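Local coordinates for protein cyclic UMP-AMP synthase (Rhodothermus marinus SG0.5JP17-172, PDB 6E0K) that synthesises the cyclic dinucleotide messenger 3',3'-cUAMP from UTP and ATP with magnesium, signalling phage infection to effectors that kill the bacterial cell, at residues N68-N73 with V86-T91; D98-L103 with V112-K117; T154-V157 with R162-V165. All blocks are in the same frame, centred on the assembly; numbering follows the deposited sequence.

Contact 1 (N68-N73 with V86-T91)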
ATOM      1  N   ASN A  68     -11.012 -16.912  -2.232  1.00 14.23           N
ATOM      2  CA  ASN A  68     -10.141 -17.857  -1.540  1.00 13.39           C
ATOM      3  C   ASN A  68     -10.527 -19.311  -1.733  1.00 15.90           C
ATOM      4  O   ASN A  68      -9.849 -20.190  -1.187  1.00 20.97           O
ATOM      5  CB  ASN A  68     -10.110 -17.544  -0.040  1.00 17.09           C
ATOM      6  CG  ASN A  68      -9.369 -16.272   0.261  1.00 18.98           C
ATOM      7  OD1 ASN A  68      -8.257 -16.080  -0.227  1.00 17.81           O
ATOM      8  ND2 ASN A  68      -9.970 -15.395   1.062  1.00 19.94           N
ATOM      9  N   SER A  69     -11.580 -19.599  -2.489  1.00 14.14           N
ATOM     10  CA  SER A  69     -11.959 -20.991  -2.688  1.00 14.03           C
ATOM     11  C   SER A  69     -11.049 -21.686  -3.683  1.00 20.53           C
ATOM     12  O   SER A  69     -11.017 -22.919  -3.739  1.00 21.25           O
ATOM     13  CB  SER A  69     -13.409 -21.064  -3.155  1.00 16.76           C
ATOM     14  OG  SER A  69     -13.555 -20.364  -4.381  1.00 18.69           O
ATOM     15  N   VAL A  70     -10.323 -20.919  -4.481  1.00 14.25           N
ATOM     16  CA  VAL A  70      -9.336 -21.440  -5.410  1.00 15.93           C
ATOM     17  C   VAL A  70      -8.136 -20.514  -5.317  1.00 15.62           C
ATOM     18  O   VAL A  70      -8.213 -19.422  -4.747  1.00 17.14           O
ATOM     19  CB  VAL A  70      -9.873 -21.509  -6.848  1.00 19.82           C
ATOM     20  CG1 VAL A  70     -11.117 -22.403  -6.911  1.00 22.15           C
ATOM     21  CG2 VAL A  70     -10.203 -20.129  -7.350  1.00 21.01           C
ATOM     22  N   PHE A  71      -7.013 -20.963  -5.872  1.00 16.03           N
ATOM     23  CA  PHE A  71      -5.798 -20.165  -5.801  1.00 12.20           C
ATOM     24  C   PHE A  71      -4.966 -20.332  -7.059  1.00 15.27           C
ATOM     25  O   PHE A  71      -4.828 -21.435  -7.591  1.00 14.92           O
ATOM     26  CB  PHE A  71      -4.945 -20.511  -4.573  1.00 14.99           C
ATOM     27  CG  PHE A  71      -4.658 -21.964  -4.424  1.00 15.37           C
ATOM     28  CD1 PHE A  71      -3.509 -22.525  -4.965  1.00 16.08           C
ATOM     29  CD2 PHE A  71      -5.550 -22.782  -3.740  1.00 18.71           C
ATOM     30  CE1 PHE A  71      -3.259 -23.880  -4.832  1.00 18.48           C
ATOM     31  CE2 PHE A  71      -5.300 -24.138  -3.607  1.00 18.00           C
ATOM     32  CZ  PHE A  71      -4.153 -24.686  -4.151  1.00 18.99           C
ATOM     33  N   MET A  72      -4.400 -19.225  -7.516  1.00 12.60           N
ATOM     34  CA  MET A  72      -3.343 -19.269  -8.506  1.00 12.40           C
ATOM     35  C   MET A  72      -2.018 -19.469  -7.776  1.00 12.49           C
ATOM     36  O   MET A  72      -1.936 -19.343  -6.552  1.00 13.69           O
ATOM     37  CB  MET A  72      -3.418 -18.006  -9.364  1.00 17.28           C
ATOM     38  CG  MET A  72      -4.858 -17.877  -9.937  1.00 24.09           C
ATOM     39  SD  MET A  72      -5.107 -16.560 -11.130  1.00 27.91           S
ATOM     40  CE  MET A  72      -3.693 -16.805 -12.199  1.00 26.89           C
ATOM     41  N   ASN A  73      -0.982 -19.836  -8.513  1.00 13.61           N
ATOM     42  CA  ASN A  73       0.226 -20.302  -7.839  1.00 11.97           C
ATOM     43  C   ASN A  73       1.358 -20.414  -8.844  1.00 12.71           C
ATOM     44  O   ASN A  73       1.169 -20.226 -10.048  1.00 14.96           O
ATOM     45  CB  ASN A  73      -0.024 -21.649  -7.171  1.00 12.02           C
ATOM     46  CG  ASN A  73      -0.503 -22.677  -8.160  1.00 12.91           C
ATOM     47  OD1 ASN A  73       0.288 -23.188  -8.938  1.00 13.54           O
ATOM     48  ND2 ASN A  73      -1.809 -22.950  -8.169  1.00 16.17           N
ATOM     49  N   VAL A  86      -6.402 -29.979  -8.377  1.00 11.89           N
ATOM     50  CA  VAL A  86      -7.076 -30.028  -9.668  1.00 12.01           C
ATOM     51  C   VAL A  86      -7.328 -28.603 -10.131  1.00 11.91           C
ATOM     52  O   VAL A  86      -7.247 -27.647  -9.360  1.00 15.43           O
ATOM     53  CB  VAL A  86      -8.404 -30.813  -9.623  1.00 13.90           C
ATOM     54  CG1 VAL A  86      -8.195 -32.202  -9.054  1.00 15.19           C
ATOM     55  CG2 VAL A  86      -9.461 -30.030  -8.813  1.00 16.06           C
ATOM     56  N   LYS A  87      -7.674 -28.476 -11.410  1.00 14.05           N
ATOM     57  CA  LYS A  87      -7.948 -27.176 -12.003  1.00 13.69           C
ATOM     58  C   LYS A  87      -9.302 -26.642 -11.541  1.00 15.11           C
ATOM     59  O   LYS A  87     -10.303 -27.361 -11.571  1.00 20.70           O
ATOM     60  CB  LYS A  87      -7.935 -27.303 -13.525  1.00 18.52           C
ATOM     61  CG  LYS A  87      -8.215 -26.024 -14.276  1.00 29.39           C
ATOM     62  CD  LYS A  87      -8.491 -26.348 -15.732  1.00 34.86           C
ATOM     63  CE  LYS A  87      -9.362 -25.285 -16.369  1.00 42.42           C
ATOM     64  NZ  LYS A  87      -9.634 -25.604 -17.790  1.00 46.78           N
ATOM     65  N   SER A  88      -9.335 -25.367 -11.162  1.00 16.81           N
ATOM     66  CA  SER A  88     -10.598 -24.672 -10.956  1.00 18.21           C
ATOM     67  C   SER A  88     -11.232 -24.374 -12.300  1.00 19.35           C
ATOM     68  O   SER A  88     -10.579 -23.807 -13.181  1.00 24.08           O
ATOM     69  CB  SER A  88     -10.379 -23.358 -10.212  1.00 18.89           C
ATOM     70  OG  SER A  88     -11.569 -22.566 -10.228  1.00 20.31           O
ATOM     71  N   ASP A  89     -12.508 -24.726 -12.453  1.00 17.70           N
ATOM     72  CA  ASP A  89     -13.194 -24.338 -13.675  1.00 16.86           C
ATOM     73  C   ASP A  89     -13.724 -22.916 -13.601  1.00 18.25           C
ATOM     74  O   ASP A  89     -14.157 -22.379 -14.621  1.00 20.94           O
ATOM     75  CB  ASP A  89     -14.325 -25.318 -13.992  1.00 24.42           C
ATOM     76  CG  ASP A  89     -15.388 -25.378 -12.909  1.00 31.96           C
ATOM     77  OD1 ASP A  89     -15.301 -24.636 -11.907  1.00 40.47           O
ATOM     78  OD2 ASP A  89     -16.324 -26.190 -13.065  1.00 43.25           O
ATOM     79  N   TYR A  90     -13.650 -22.300 -12.426  1.00 14.42           N
ATOM     80  CA  TYR A  90     -14.080 -20.933 -12.193  1.00 14.90           C
ATOM     81  C   TYR A  90     -12.844 -20.050 -12.279  1.00 13.87           C
ATOM     82  O   TYR A  90     -11.883 -20.242 -11.521  1.00 16.65           O
ATOM     83  CB  TYR A  90     -14.736 -20.851 -10.819  1.00 14.79           C
ATOM     84  CG  TYR A  90     -15.413 -19.561 -10.428  1.00 15.46           C
ATOM     85  CD1 TYR A  90     -16.562 -19.128 -11.064  1.00 13.93           C
ATOM     86  CD2 TYR A  90     -14.930 -18.822  -9.356  1.00 19.32           C
ATOM     87  CE1 TYR A  90     -17.212 -17.971 -10.645  1.00 16.43           C
ATOM     88  CE2 TYR A  90     -15.557 -17.673  -8.942  1.00 19.40           C
ATOM     89  CZ  TYR A  90     -16.687 -17.252  -9.586  1.00 15.75           C
ATOM     90  OH  TYR A  90     -17.333 -16.106  -9.161  1.00 17.37           O
ATOM     91  N   THR A  91     -12.853 -19.114 -13.214  1.00 13.13           N
ATOM     92  CA  THR A  91     -11.660 -18.337 -13.523  1.00 12.87           C
ATOM     93  C   THR A  91     -11.700 -16.968 -12.857  1.00 15.46           C
ATOM     94  O   THR A  91     -12.733 -16.513 -12.375  1.00 14.37           O
ATOM     95  CB  THR A  91     -11.527 -18.134 -15.029  1.00 13.82           C
ATOM     96  OG1 THR A  91     -12.628 -17.348 -15.487  1.00 14.76           O
ATOM     97  CG2 THR A  91     -11.530 -19.476 -15.767  1.00 14.30           C
TER

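Contact 2 (D98-L103 with V112-K117)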
ATOM      1  N   ASP A  98     -18.760 -11.786 -11.745  1.00 14.34           N
ATOM      2  CA  ASP A  98     -19.685 -11.911 -10.621  1.00 16.26           C
ATOM      3  C   ASP A  98     -19.574 -10.722  -9.673  1.00 14.56           C
ATOM      4  O   ASP A  98     -20.594 -10.207  -9.196  1.00 16.64           O
ATOM      5  CB  ASP A  98     -19.433 -13.212  -9.860  1.00 16.75           C
ATOM      6  CG  ASP A  98     -20.076 -14.410 -10.531  1.00 19.58           C
ATOM      7  OD1 ASP A  98     -21.187 -14.269 -11.094  1.00 20.53           O
ATOM      8  OD2 ASP A  98     -19.462 -15.504 -10.492  1.00 19.41           O
ATOM      9  N   VAL A  99     -18.344 -10.297  -9.355  1.00 13.53           N
ATOM     10  CA  VAL A  99     -18.176  -9.140  -8.475  1.00 12.81           C
ATOM     11  C   VAL A  99     -18.806  -7.904  -9.102  1.00 15.19           C
ATOM     12  O   VAL A  99     -19.525  -7.150  -8.435  1.00 15.63           O
ATOM     13  CB  VAL A  99     -16.691  -8.906  -8.150  1.00 12.50           C
ATOM     14  CG1 VAL A  99     -16.538  -7.631  -7.333  1.00 12.66           C
ATOM     15  CG2 VAL A  99     -16.106 -10.082  -7.377  1.00 14.16           C
ATOM     16  N   GLU A 100     -18.550  -7.681 -10.400  1.00 13.87           N
ATOM     17  CA  GLU A 100     -19.144  -6.531 -11.083  1.00 15.54           C
ATOM     18  C   GLU A 100     -20.669  -6.577 -11.020  1.00 16.52           C
ATOM     19  O   GLU A 100     -21.314  -5.556 -10.745  1.00 17.97           O
ATOM     20  CB  GLU A 100     -18.655  -6.475 -12.532  1.00 17.32           C
ATOM     21  CG  GLU A 100     -19.100  -5.244 -13.318  1.00 23.26           C
ATOM     22  CD  GLU A 100     -18.629  -5.300 -14.764  1.00 28.87           C
ATOM     23  OE1 GLU A 100     -18.666  -6.399 -15.362  1.00 33.26           O
ATOM     24  OE2 GLU A 100     -18.212  -4.255 -15.303  1.00 38.04           O
ATOM     25  N   ARG A 101     -21.260  -7.755 -11.245  1.00 15.43           N
ATOM     26  CA  ARG A 101     -22.713  -7.880 -11.175  1.00 17.99           C
ATOM     27  C   ARG A 101     -23.224  -7.592  -9.770  1.00 16.42           C
ATOM     28  O   ARG A 101     -24.229  -6.896  -9.600  1.00 18.52           O
ATOM     29  CB  ARG A 101     -23.145  -9.278 -11.618  1.00 19.33           C
ATOM     30  CG  ARG A 101     -23.328  -9.418 -13.116  1.00 32.34           C
ATOM     31  CD  ARG A 101     -24.037 -10.717 -13.461  1.00 37.40           C
ATOM     32  NE  ARG A 101     -23.161 -11.868 -13.261  1.00 40.87           N
ATOM     33  CZ  ARG A 101     -22.244 -12.255 -14.141  1.00 38.50           C
ATOM     34  NH1 ARG A 101     -22.089 -11.576 -15.270  1.00 42.33           N
ATOM     35  NH2 ARG A 101     -21.478 -13.309 -13.892  1.00 25.86           N
ATOM     36  N   ALA A 102     -22.539  -8.113  -8.754  1.00 14.56           N
ATOM     37  CA  ALA A 102     -22.952  -7.888  -7.374  1.00 13.65           C
ATOM     38  C   ALA A 102     -22.937  -6.406  -7.031  1.00 15.44           C
ATOM     39  O   ALA A 102     -23.876  -5.885  -6.415  1.00 14.46           O
ATOM     40  CB  ALA A 102     -22.027  -8.655  -6.430  1.00 14.20           C
ATOM     41  N   LEU A 103     -21.874  -5.710  -7.415  1.00 13.44           N
ATOM     42  CA  LEU A 103     -21.791  -4.287  -7.099  1.00 12.46           C
ATOM     43  C   LEU A 103     -22.827  -3.487  -7.881  1.00 15.86           C
ATOM     44  O   LEU A 103     -23.464  -2.584  -7.333  1.00 15.59           O
ATOM     45  CB  LEU A 103     -20.383  -3.776  -7.391  1.00 13.54           C
ATOM     46  CG  LEU A 103     -19.307  -4.444  -6.534  1.00 15.23           C
ATOM     47  CD1 LEU A 103     -17.918  -4.056  -7.047  1.00 18.76           C
ATOM     48  CD2 LEU A 103     -19.488  -4.061  -5.074  1.00 20.08           C
ATOM     49  N   VAL A 112     -20.939   2.196 -10.812  1.00 16.32           N
ATOM     50  CA  VAL A 112     -19.914   1.162 -10.942  1.00 16.19           C
ATOM     51  C   VAL A 112     -19.302   1.247 -12.336  1.00 19.79           C
ATOM     52  O   VAL A 112     -20.029   1.244 -13.336  1.00 21.88           O
ATOM     53  CB  VAL A 112     -20.489  -0.244 -10.696  1.00 17.02           C
ATOM     54  CG1 VAL A 112     -19.389  -1.294 -10.840  1.00 19.21           C
ATOM     55  CG2 VAL A 112     -21.143  -0.337  -9.318  1.00 18.99           C
ATOM     56  N   ARG A 113     -17.973   1.325 -12.407  1.00 16.95           N
ATOM     57  CA  ARG A 113     -17.302   1.413 -13.699  1.00 20.86           C
ATOM     58  C   ARG A 113     -15.971   0.679 -13.628  1.00 19.41           C
ATOM     59  O   ARG A 113     -15.352   0.593 -12.570  1.00 18.82           O
ATOM     60  CB  ARG A 113     -17.094   2.874 -14.122  1.00 25.18           C
ATOM     61  CG  ARG A 113     -16.144   3.669 -13.223  1.00 24.26           C
ATOM     62  CD  ARG A 113     -16.229   5.172 -13.480  1.00 30.10           C
ATOM     63  NE  ARG A 113     -15.290   5.906 -12.633  1.00 24.22           N
ATOM     64  CZ  ARG A 113     -15.578   6.359 -11.419  1.00 34.85           C
ATOM     65  NH1 ARG A 113     -16.782   6.161 -10.902  1.00 39.17           N
ATOM     66  NH2 ARG A 113     -14.664   7.014 -10.720  1.00 35.79           N
ATOM     67  N   ARG A 114     -15.528   0.160 -14.773  1.00 20.90           N
ATOM     68  CA  ARG A 114     -14.274  -0.574 -14.862  1.00 25.43           C
ATOM     69  C   ARG A 114     -13.103   0.377 -15.060  1.00 26.79           C
ATOM     70  O   ARG A 114     -13.134   1.233 -15.949  1.00 36.30           O
ATOM     71  CB  ARG A 114     -14.307  -1.565 -16.021  1.00 32.84           C
ATOM     72  CG  ARG A 114     -15.243  -2.721 -15.831  1.00 42.60           C
ATOM     73  CD  ARG A 114     -15.049  -3.699 -16.970  1.00 48.94           C
ATOM     74  NE  ARG A 114     -16.005  -4.796 -16.911  1.00 50.85           N
ATOM     75  CZ  ARG A 114     -16.232  -5.627 -17.920  1.00 49.98           C
ATOM     76  NH1 ARG A 114     -17.116  -6.605 -17.785  1.00 54.27           N
ATOM     77  NH2 ARG A 114     -15.579  -5.471 -19.063  1.00 40.20           N
ATOM     78  N   GLY A 115     -12.064   0.209 -14.243  1.00 25.06           N
ATOM     79  CA  GLY A 115     -10.795   0.863 -14.467  1.00 26.96           C
ATOM     80  C   GLY A 115      -9.782  -0.091 -15.082  1.00 32.33           C
ATOM     81  O   GLY A 115     -10.067  -1.253 -15.364  1.00 28.00           O
ATOM     82  N   ARG A 116      -8.571   0.438 -15.287  1.00 34.79           N
ATOM     83  CA  ARG A 116      -7.486  -0.361 -15.855  1.00 35.49           C
ATOM     84  C   ARG A 116      -7.207  -1.601 -15.013  1.00 32.26           C
ATOM     85  O   ARG A 116      -7.048  -2.708 -15.544  1.00 32.68           O
ATOM     86  CB  ARG A 116      -6.221   0.490 -15.973  1.00 39.87           C
ATOM     87  CG  ARG A 116      -6.363   1.705 -16.868  1.00 45.17           C
ATOM     88  CD  ARG A 116      -6.616   1.293 -18.303  1.00 49.77           C
ATOM     89  NE  ARG A 116      -6.729   2.441 -19.197  1.00 54.40           N
ATOM     90  CZ  ARG A 116      -7.004   2.349 -20.493  1.00 58.26           C
ATOM     91  NH1 ARG A 116      -7.194   1.156 -21.043  1.00 60.79           N
ATOM     92  NH2 ARG A 116      -7.092   3.443 -21.238  1.00 60.30           N
ATOM     93  N   LYS A 117      -7.131  -1.434 -13.696  1.00 29.87           N
ATOM     94  CA  LYS A 117      -6.767  -2.523 -12.807  1.00 30.42           C
ATOM     95  C   LYS A 117      -7.799  -2.770 -11.724  1.00 33.06           C
ATOM     96  O   LYS A 117      -7.653  -3.729 -10.957  1.00 38.87           O
ATOM     97  CB  LYS A 117      -5.407  -2.248 -12.146  1.00 34.82           C
ATOM     98  CG  LYS A 117      -4.219  -2.183 -13.102  1.00 31.96           C
ATOM     99  CD  LYS A 117      -2.947  -1.818 -12.345  1.00 34.03           C
ATOM    100  CE  LYS A 117      -1.699  -2.104 -13.161  1.00 43.55           C
ATOM    101  NZ  LYS A 117      -1.739  -1.447 -14.492  1.00 45.48           N
TER
HETATM  102  O   HOH W   1     -18.943  -1.761 -14.746  1.00 37.11           O

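Contact 3 (T154-V157 with R162-V165)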
ATOM      1  N   THR A 154      -3.627 -12.189  -6.729  1.00 11.63           N
ATOM      2  CA  THR A 154      -3.245 -11.869  -8.092  1.00 12.63           C
ATOM      3  C   THR A 154      -4.470 -11.478  -8.906  1.00 12.75           C
ATOM      4  O   THR A 154      -5.600 -11.883  -8.608  1.00 13.34           O
ATOM      5  CB  THR A 154      -2.501 -13.052  -8.751  1.00 14.78           C
ATOM      6  OG1 THR A 154      -1.937 -12.642 -10.006  1.00 15.16           O
ATOM      7  CG2 THR A 154      -3.436 -14.215  -8.981  1.00 14.95           C
ATOM      8  N   PHE A 155      -4.229 -10.676  -9.941  1.00 13.42           N
ATOM      9  CA  PHE A 155      -5.282 -10.257 -10.851  1.00 15.29           C
ATOM     10  C   PHE A 155      -4.667 -10.061 -12.227  1.00 14.64           C
ATOM     11  O   PHE A 155      -3.456  -9.890 -12.365  1.00 16.64           O
ATOM     12  CB  PHE A 155      -5.981  -8.973 -10.369  1.00 15.70           C
ATOM     13  CG  PHE A 155      -5.033  -7.844 -10.044  1.00 17.94           C
ATOM     14  CD1 PHE A 155      -4.466  -7.741  -8.783  1.00 15.38           C
ATOM     15  CD2 PHE A 155      -4.707  -6.892 -11.001  1.00 21.75           C
ATOM     16  CE1 PHE A 155      -3.585  -6.710  -8.475  1.00 24.16           C
ATOM     17  CE2 PHE A 155      -3.838  -5.857 -10.698  1.00 23.18           C
ATOM     18  CZ  PHE A 155      -3.273  -5.769  -9.430  1.00 24.71           C
ATOM     19  N   TYR A 156      -5.516 -10.125 -13.245  1.00 15.72           N
ATOM     20  CA  TYR A 156      -5.101  -9.971 -14.632  1.00 17.12           C
ATOM     21  C   TYR A 156      -5.362  -8.537 -15.072  1.00 19.26           C
ATOM     22  O   TYR A 156      -6.306  -7.892 -14.607  1.00 19.68           O
ATOM     23  CB  TYR A 156      -5.857 -10.960 -15.528  1.00 21.19           C
ATOM     24  CG  TYR A 156      -5.367 -11.080 -16.951  1.00 19.38           C
ATOM     25  CD1 TYR A 156      -4.105 -11.599 -17.242  1.00 17.88           C
ATOM     26  CD2 TYR A 156      -6.183 -10.724 -18.023  1.00 19.13           C
ATOM     27  CE1 TYR A 156      -3.668 -11.736 -18.556  1.00 20.41           C
ATOM     28  CE2 TYR A 156      -5.759 -10.858 -19.327  1.00 17.41           C
ATOM     29  CZ  TYR A 156      -4.496 -11.358 -19.597  1.00 21.60           C
ATOM     30  OH  TYR A 156      -4.078 -11.497 -20.906  1.00 22.96           O
ATOM     31  N   VAL A 157      -4.484  -8.028 -15.931  1.00 18.16           N
ATOM     32  CA  VAL A 157      -4.656  -6.705 -16.525  1.00 21.02           C
ATOM     33  C   VAL A 157      -4.901  -6.915 -18.014  1.00 18.36           C
ATOM     34  O   VAL A 157      -3.952  -7.185 -18.773  1.00 19.98           O
ATOM     35  CB  VAL A 157      -3.439  -5.802 -16.256  1.00 19.64           C
ATOM     36  CG1 VAL A 157      -3.706  -4.388 -16.754  1.00 22.23           C
ATOM     37  CG2 VAL A 157      -3.097  -5.789 -14.785  1.00 21.64           C
ATOM     38  N   ARG A 162      -0.997  -9.281 -18.692  1.00 19.85           N
ATOM     39  CA  ARG A 162      -0.069  -9.698 -17.656  1.00 21.19           C
ATOM     40  C   ARG A 162      -0.809  -9.870 -16.344  1.00 18.88           C
ATOM     41  O   ARG A 162      -1.880  -9.294 -16.127  1.00 18.55           O
ATOM     42  CB  ARG A 162       1.085  -8.710 -17.473  1.00 24.78           C
ATOM     43  CG  ARG A 162       0.753  -7.512 -16.633  1.00 25.53           C
ATOM     44  CD  ARG A 162       1.938  -6.549 -16.597  1.00 36.42           C
ATOM     45  NE  ARG A 162       1.520  -5.198 -16.240  1.00 42.96           N
ATOM     46  CZ  ARG A 162       1.696  -4.649 -15.043  1.00 44.92           C
ATOM     47  NH1 ARG A 162       1.277  -3.411 -14.814  1.00 47.18           N
ATOM     48  NH2 ARG A 162       2.297  -5.332 -14.078  1.00 51.26           N
ATOM     49  N   TRP A 163      -0.211 -10.682 -15.480  1.00 17.78           N
ATOM     50  CA  TRP A 163      -0.697 -10.907 -14.129  1.00 16.25           C
ATOM     51  C   TRP A 163       0.138 -10.109 -13.145  1.00 20.40           C
ATOM     52  O   TRP A 163       1.364 -10.017 -13.280  1.00 25.22           O
ATOM     53  CB  TRP A 163      -0.628 -12.389 -13.756  1.00 18.15           C
ATOM     54  CG  TRP A 163      -1.571 -13.250 -14.545  1.00 16.52           C
ATOM     55  CD1 TRP A 163      -1.316 -13.883 -15.734  1.00 16.21           C
ATOM     56  CD2 TRP A 163      -2.925 -13.569 -14.202  1.00 15.14           C
ATOM     57  NE1 TRP A 163      -2.434 -14.580 -16.145  1.00 17.31           N
ATOM     58  CE2 TRP A 163      -3.434 -14.396 -15.224  1.00 13.70           C
ATOM     59  CE3 TRP A 163      -3.753 -13.234 -13.125  1.00 13.42           C
ATOM     60  CZ2 TRP A 163      -4.735 -14.906 -15.197  1.00 18.56           C
ATOM     61  CZ3 TRP A 163      -5.052 -13.714 -13.110  1.00 17.84           C
ATOM     62  CH2 TRP A 163      -5.530 -14.547 -14.142  1.00 20.61           C
ATOM     63  N   VAL A 164      -0.531  -9.556 -12.142  1.00 16.52           N
ATOM     64  CA  VAL A 164       0.110  -8.846 -11.050  1.00 18.65           C
ATOM     65  C   VAL A 164      -0.081  -9.668  -9.789  1.00 15.97           C
ATOM     66  O   VAL A 164      -1.183 -10.169  -9.537  1.00 17.25           O
ATOM     67  CB  VAL A 164      -0.487  -7.437 -10.867  1.00 22.81           C
ATOM     68  CG1 VAL A 164       0.184  -6.723  -9.697  1.00 28.07           C
ATOM     69  CG2 VAL A 164      -0.350  -6.630 -12.153  1.00 27.44           C
ATOM     70  N   VAL A 165       0.981  -9.809  -8.999  1.00 14.71           N
ATOM     71  CA  VAL A 165       0.907 -10.464  -7.697  1.00 14.79           C
ATOM     72  C   VAL A 165       1.249  -9.444  -6.624  1.00 17.10           C
ATOM     73  O   VAL A 165       2.300  -8.796  -6.695  1.00 17.51           O
ATOM     74  CB  VAL A 165       1.846 -11.676  -7.617  1.00 15.73           C
ATOM     75  CG1 VAL A 165       1.775 -12.293  -6.226  1.00 18.34           C
ATOM     76  CG2 VAL A 165       1.483 -12.705  -8.701  1.00 18.67           C
TER

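Contact 1 (N68-N73 with V86-T91)
Ser88 meets Val70 in a small contact that buries only 112 Å² over the two segments together. Ser88 OG comes to 3.4 Å from Val70 CG1, and the same methyl lies 3.5 Å from Ser88 CB. The valine therefore touches both atoms of the serine side chain with one branch. Both CB atoms point toward the opposite segment. Val70 CG1 stands beside its own backbone N and anti to its carbonyl carbon, which turns this methyl to the serine. The touch is van der Waals in kind, since a methyl offers the hydroxyl no polar partner. The hydroxyl turns instead to its own segment. Ser88 OG donates to Tyr90 O at 2.7 Å. The hydroxyl meets that carbonyl at a C=O...OG angle of 121°, with the donor tilted 16° from the carbonyl plane. The bond ties the serine side chain to the backbone two residues on. The torsion of Ser88 helps: OG is anti to the backbone N (chi1 169°), beside its own carbonyl carbon and so on the side of the following residues.

Tyr90 points its CB toward the 68-73 segment, but it is the carbonyl oxygen that comes nearest, 4.5 Å from Val70 CG2. The buried phenol runs on past the contact to a hydrogen bond with Asp98 and packs on Pro37 and Lys38. Thr91 is the N-cap of helix 92-107, its OG1 accepting from Asp94 N.

The arrangement lays the loop between helix 77-82 and helix 92-107 against a corner of the chain at Ser69 and Val70. Just past this corner, strand 71-73 pairs in parallel with strand 127-138, on which Val70 also rests through Ile134.

Contact 2 (D98-L103 with V112-K117)
Glu100 and Arg114 form a salt bridge between helix 92-107 and strand 112-114. The guanidinium grips the carboxylate side-on with two nitrogens, one to each oxygen. NH1 of Arg114 gives the straighter bond, 2.9 Å to Glu100 OE1 with 163° at the hydrogen. OE1 lies in the guanidinium plane and takes the bond on its syn lone pair. NE of Arg114 reaches Glu100 OE2 at 2.8 Å but is more bent, 136°, and meets that oxygen from above the carboxylate plane. The two flat groups are 26° apart, so the pair is not coplanar.

Glu100 sends its chain out extended, with CG anti to the backbone N. Arg114 is extended from CG to NE and crosses it at about a right angle. A water gives Glu100 OE2 a second partner, donating to it at 2.7 Å and, weakly, to Val112 O.

Further along the helix, Leu103 meets Val112 CG2 of the strand, which lies 3.8 Å from Leu103 O and 4.0 Å from Leu103 CB. Leu103 also packs on Leu119 and Val121 of strand 119-122 and on helix 18-32. Arg114 rests on Tyr96 and Leu119.

Arg116 and Lys117, in the loop after strand 112-114, belong to the UTP-binding site. Helix 92-107 thus packs on the edge of the mixed sheet of the nucleotidyltransferase domain, close to its UTP-binding loop.

Contact 3 (T154-V157 with R162-V165)
Backbone hydrogen bonds pair Phe155 with Val164 and Val157 with Arg162 in an antiparallel hairpin. Phe155 O receives Val164 N at 3.0 Å, nearly along the C=O axis, and Arg162 O receives Val157 N at 2.9 Å. Val164 O is gripped twice. Phe155 N reaches it in the carbonyl plane, whereas Thr154 OG1 donates from above that plane at 2.6 Å.

The aromatic contacts lie on both sides of the sheet. On one, Tyr156 CB sits over the six-membered ring of Trp163, 3.8 Å from its centroid and 10° off the normal, a CH-pi contact. Trp163 CG stands beside its backbone N (chi1 -67°), and the indole reaches across the partner strand. The two side chains cross at about a right angle, with their ring planes at 52°; the tyrosine hydroxyl bonds to Asp161.

On the other side, Val164 CB lies over a face of the Phe155 ring, 3.9 Å from the centroid. Val164 CG2 also touches Val157 CG2 at 3.9 Å.

Strand 150-157 of this hairpin runs antiparallel to strand 127-138. Helix 92-107 touches Phe155 and Tyr156 through Trp92, and strand 71-73 also packs on the hairpin.

How the contacts relate
All three contacts reach one mixed sheet and all are partly buried, but they differ in chemistry. Contact 3 is a hairpin within that sheet, bonded through the backbone; it has buried Thr154, Phe155 and Val157 but an exposed Trp163. Contact 2 joins a helix to a short strand by charge and a little apolar packing. Contact 1 is the slightest, a loop touching a chain corner by van der Waals packing. The chain runs from the loop of contact 1 into helix 92-107 of contact 2, and Tyr90 and Asp98 join the two. Met72 of contact 1 packs its sulfur on Trp163 and Thr154 of contact 3. Lys117 of contact 2 lies against Val157 and Phe155 of contact 3.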